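Local coordinates for hypothetical protein (Nitrosomonas europaea, PDB 2ODK), which is probably the antitoxin component of a type II toxin-antitoxin system, a member of the Phd/YefM family, at residues M3-V8 / P27-R32. Residues are numbered along the deposited sequence; the frame is centred on the assembly and turned at random. Where two conformers were deposited one is given.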
HETATM    1  N   MSE A   3       7.315   8.800  -0.481  1.00 33.73           N
HETATM    2  CA  MSE A   3       8.057   7.868   0.416  1.00 32.21           C
HETATM    3  C   MSE A   3       8.158   8.462   1.835  1.00 31.17           C
HETATM    4  O   MSE A   3       9.061   8.102   2.588  1.00 33.15           O
HETATM    5  CB  MSE A   3       9.453   7.522  -0.135  1.00 33.19           C
HETATM    6  CG  MSE A   3       9.484   6.695  -1.446  1.00 33.61           C
HETATM    7 SE   MSE A   3       8.703   4.905  -1.365  0.40 32.51          SE
HETATM    8  CE  MSE A   3       9.376   4.238  -3.083  1.00 34.70           C
ATOM      9  N   HIS A   4       7.252   9.379   2.181  1.00 28.23           N
ATOM     10  CA  HIS A   4       6.951   9.657   3.595  1.00 25.06           C
ATOM     11  C   HIS A   4       6.631   8.318   4.256  1.00 22.23           C
ATOM     12  O   HIS A   4       6.123   7.384   3.572  1.00 20.96           O
ATOM     13  CB  HIS A   4       5.748  10.590   3.722  1.00 27.10           C
ATOM     14  CG  HIS A   4       5.373  10.925   5.138  1.00 32.00           C
ATOM     15  ND1 HIS A   4       6.179  11.677   5.972  1.00 37.63           N
ATOM     16  CD2 HIS A   4       4.280  10.594   5.873  1.00 36.75           C
ATOM     17  CE1 HIS A   4       5.599  11.790   7.157  1.00 38.79           C
ATOM     18  NE2 HIS A   4       4.445  11.145   7.123  1.00 38.68           N
ATOM     19  N   VAL A   5       6.918   8.233   5.559  1.00 18.27           N
ATOM     20  CA  VAL A   5       6.760   7.000   6.340  1.00 16.96           C
ATOM     21  C   VAL A   5       5.717   7.208   7.416  1.00 15.49           C
ATOM     22  O   VAL A   5       5.831   8.116   8.277  1.00 18.01           O
ATOM     23  CB  VAL A   5       8.098   6.559   7.054  1.00 16.72           C
ATOM     24  CG1 VAL A   5       7.885   5.233   7.779  1.00 17.01           C
ATOM     25  CG2 VAL A   5       9.240   6.449   6.042  1.00 18.77           C
ATOM     26  N   TRP A   6       4.718   6.325   7.397  1.00 13.20           N
ATOM     27  CA  TRP A   6       3.589   6.382   8.315  1.00 13.06           C
ATOM     28  C   TRP A   6       3.588   5.165   9.258  1.00 12.41           C
ATOM     29  O   TRP A   6       3.463   4.033   8.781  1.00 12.43           O
ATOM     30  CB  TRP A   6       2.305   6.260   7.477  1.00 13.77           C
ATOM     31  CG  TRP A   6       2.103   7.343   6.464  1.00 13.45           C
ATOM     32  CD1 TRP A   6       2.783   7.527   5.278  1.00 15.08           C
ATOM     33  CD2 TRP A   6       1.085   8.348   6.509  1.00 13.75           C
ATOM     34  NE1 TRP A   6       2.249   8.599   4.590  1.00 14.79           N
ATOM     35  CE2 TRP A   6       1.210   9.123   5.325  1.00 14.03           C
ATOM     36  CE3 TRP A   6       0.078   8.668   7.434  1.00 15.60           C
ATOM     37  CZ2 TRP A   6       0.360  10.210   5.045  1.00 16.49           C
ATOM     38  CZ3 TRP A   6      -0.786   9.745   7.140  1.00 16.50           C
ATOM     39  CH2 TRP A   6      -0.624  10.504   5.968  1.00 16.31           C
ATOM     40  N   PRO A   7       3.701   5.403  10.595  1.00 11.85           N
ATOM     41  CA  PRO A   7       3.462   4.298  11.523  1.00 12.44           C
ATOM     42  C   PRO A   7       2.090   3.699  11.286  1.00 12.09           C
ATOM     43  O   PRO A   7       1.134   4.424  10.951  1.00 13.08           O
ATOM     44  CB  PRO A   7       3.518   4.978  12.905  1.00 12.42           C
ATOM     45  CG  PRO A   7       4.475   6.161  12.647  1.00 12.13           C
ATOM     46  CD  PRO A   7       4.016   6.659  11.294  1.00 13.09           C
ATOM     47  N   VAL A   8       1.974   2.398  11.533  1.00 12.30           N
ATOM     48  CA  VAL A   8       0.712   1.682  11.282  1.00 12.37           C
ATOM     49  C   VAL A   8      -0.520   2.394  11.861  1.00 12.93           C
ATOM     50  O   VAL A   8      -1.556   2.529  11.183  1.00 13.17           O
ATOM     51  CB  VAL A   8       0.829   0.181  11.689  1.00 12.39           C
ATOM     52  CG1 VAL A   8       1.100   0.038  13.191  1.00 13.92           C
ATOM     53  CG2 VAL A   8      -0.433  -0.574  11.248  1.00 14.98           C
ATOM     54  N   PRO A  27       4.313   6.745  -3.900  1.00 14.15           N
ATOM     55  CA  PRO A  27       4.376   5.662  -2.887  1.00 13.46           C
ATOM     56  C   PRO A  27       4.604   6.167  -1.469  1.00 13.15           C
ATOM     57  O   PRO A  27       5.500   6.997  -1.237  1.00 15.00           O
ATOM     58  CB  PRO A  27       5.540   4.816  -3.371  1.00 14.80           C
ATOM     59  CG  PRO A  27       5.418   4.946  -4.927  1.00 14.96           C
ATOM     60  CD  PRO A  27       5.059   6.397  -5.128  1.00 15.66           C
ATOM     61  N   GLN A  28       3.792   5.666  -0.543  1.00 12.66           N
ATOM     62  CA  GLN A  28       3.876   6.041   0.879  1.00 11.93           C
ATOM     63  C   GLN A  28       4.274   4.801   1.670  1.00 12.36           C
ATOM     64  O   GLN A  28       3.651   3.755   1.490  1.00 12.77           O
ATOM     65  CB  GLN A  28       2.503   6.536   1.377  1.00 12.83           C
ATOM     66  CG  GLN A  28       1.952   7.752   0.609  1.00 13.30           C
ATOM     67  CD  GLN A  28       2.794   8.986   0.857  1.00 15.74           C
ATOM     68  OE1 GLN A  28       2.985   9.401   2.008  1.00 16.54           O
ATOM     69  NE2 GLN A  28       3.306   9.597  -0.232  1.00 15.39           N
ATOM     70  N   ILE A  29       5.318   4.894   2.494  1.00 12.07           N
ATOM     71  CA  ILE A  29       5.759   3.741   3.290  1.00 12.60           C
ATOM     72  C   ILE A  29       4.969   3.624   4.583  1.00 12.30           C
ATOM     73  O   ILE A  29       4.589   4.634   5.169  1.00 12.95           O
ATOM     74  CB  ILE A  29       7.247   3.893   3.594  1.00 13.20           C
ATOM     75  CG1 ILE A  29       8.017   3.839   2.259  1.00 15.92           C
ATOM     76  CG2 ILE A  29       7.709   2.766   4.550  1.00 15.23           C
ATOM     77  CD1 ILE A  29       9.528   4.177   2.317  1.00 18.14           C
ATOM     78  N   VAL A  30       4.701   2.388   4.992  1.00 11.26           N
ATOM     79  CA  VAL A  30       4.092   2.116   6.286  0.50 10.94           C
ATOM     80  C   VAL A  30       5.119   1.397   7.158  1.00 10.90           C
ATOM     81  O   VAL A  30       5.755   0.449   6.688  1.00 11.66           O
ATOM     82  CB  VAL A  30       2.905   1.170   6.098  0.50 10.62           C
ATOM     83  CG1 VAL A  30       2.244   0.831   7.449  0.50 10.80           C
ATOM     84  CG2 VAL A  30       1.903   1.796   5.129  0.50  9.50           C
ATOM     85  N   SER A  31       5.259   1.823   8.421  1.00 11.27           N
ATOM     86  CA  SER A  31       6.174   1.167   9.346  1.00 11.14           C
ATOM     87  C   SER A  31       5.433   0.515  10.522  1.00 10.96           C
ATOM     88  O   SER A  31       4.278   0.894  10.842  1.00 11.55           O
ATOM     89  CB  SER A  31       7.168   2.197   9.885  1.00 11.91           C
ATOM     90  OG  SER A  31       6.516   3.219  10.614  1.00 11.87           O
ATOM     91  N   ARG A  32       6.098  -0.475  11.158  1.00 11.00           N
ATOM     92  CA  ARG A  32       5.668  -0.986  12.464  1.00 10.66           C
ATOM     93  C   ARG A  32       6.937  -0.992  13.264  1.00 10.28           C
ATOM     94  O   ARG A  32       7.983  -1.369  12.746  1.00 10.66           O
ATOM     95  CB  ARG A  32       5.149  -2.444  12.365  1.00 12.21           C
ATOM     96  CG  ARG A  32       3.788  -2.597  11.693  1.00 13.48           C
ATOM     97  CD  ARG A  32       3.231  -3.988  11.811  1.00 11.31           C
ATOM     98  NE  ARG A  32       4.067  -5.050  11.283  1.00 14.53           N
ATOM     99  CZ  ARG A  32       3.571  -6.095  10.631  1.00 13.47           C
ATOM    100  NH1 ARG A  32       2.242  -6.133  10.360  1.00 12.11           N
ATOM    101  NH2 ARG A  32       4.416  -7.067  10.235  1.00 13.86           N
TER
HETATM  102  O   HOH W   1       5.463  11.687  -0.052  0.60 22.24           O
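The backbone N of Met3 donates to Pro27 O at 2.7 Å, and a water that accepts a hydrogen bond from Gln28 NE2 also takes a weak one from Met3 N. The other end of the same carboxamide serves the indole of Trp6: NE1 donates to Gln28 OE1 at 2.8 Å in a nearly straight bond, 173° at the hydrogen. OE1 lies in the indole plane and accepts the bond on a lone pair in its own carbonyl plane, the ring and amide planes being 79° apart. A bend at chi2 (-67°) swings the carboxamide round so that OE1 meets NE1; Gln28 CB lies 3.8 Å from Trp6 NE1, and Gln28 NE2 also reaches Gly26 O. The His4 ring brings CD2 over one face of the indole, near its rim, 3.1 Å above the plane; Phe18 of helix 15-24 meets the Trp6 ring edge-to-face.

Strands 5-7 and 28-32 run parallel, joined by a right-handed beta-alpha-beta crossover through helices 8-13 and 15-24, in the N-terminal part of the Phd/YefM fold. Their backbone ladder passes from Ile29 N to His4 O, from Trp6 N to Ile29 O and from Ser31 N to Trp6 O, the last at 2.9 Å.

On the other face of the sheet Val5 CG2 packs on Ile29 CB at 4.1 Å, and the selenium of selenomethionine Met3 lies 3.8 Å from Ile29 CG1. Met3 also touches Trp46 of the second subunit, and the Arg32 guanidinium forms a salt bridge with Asp20 of that subunit.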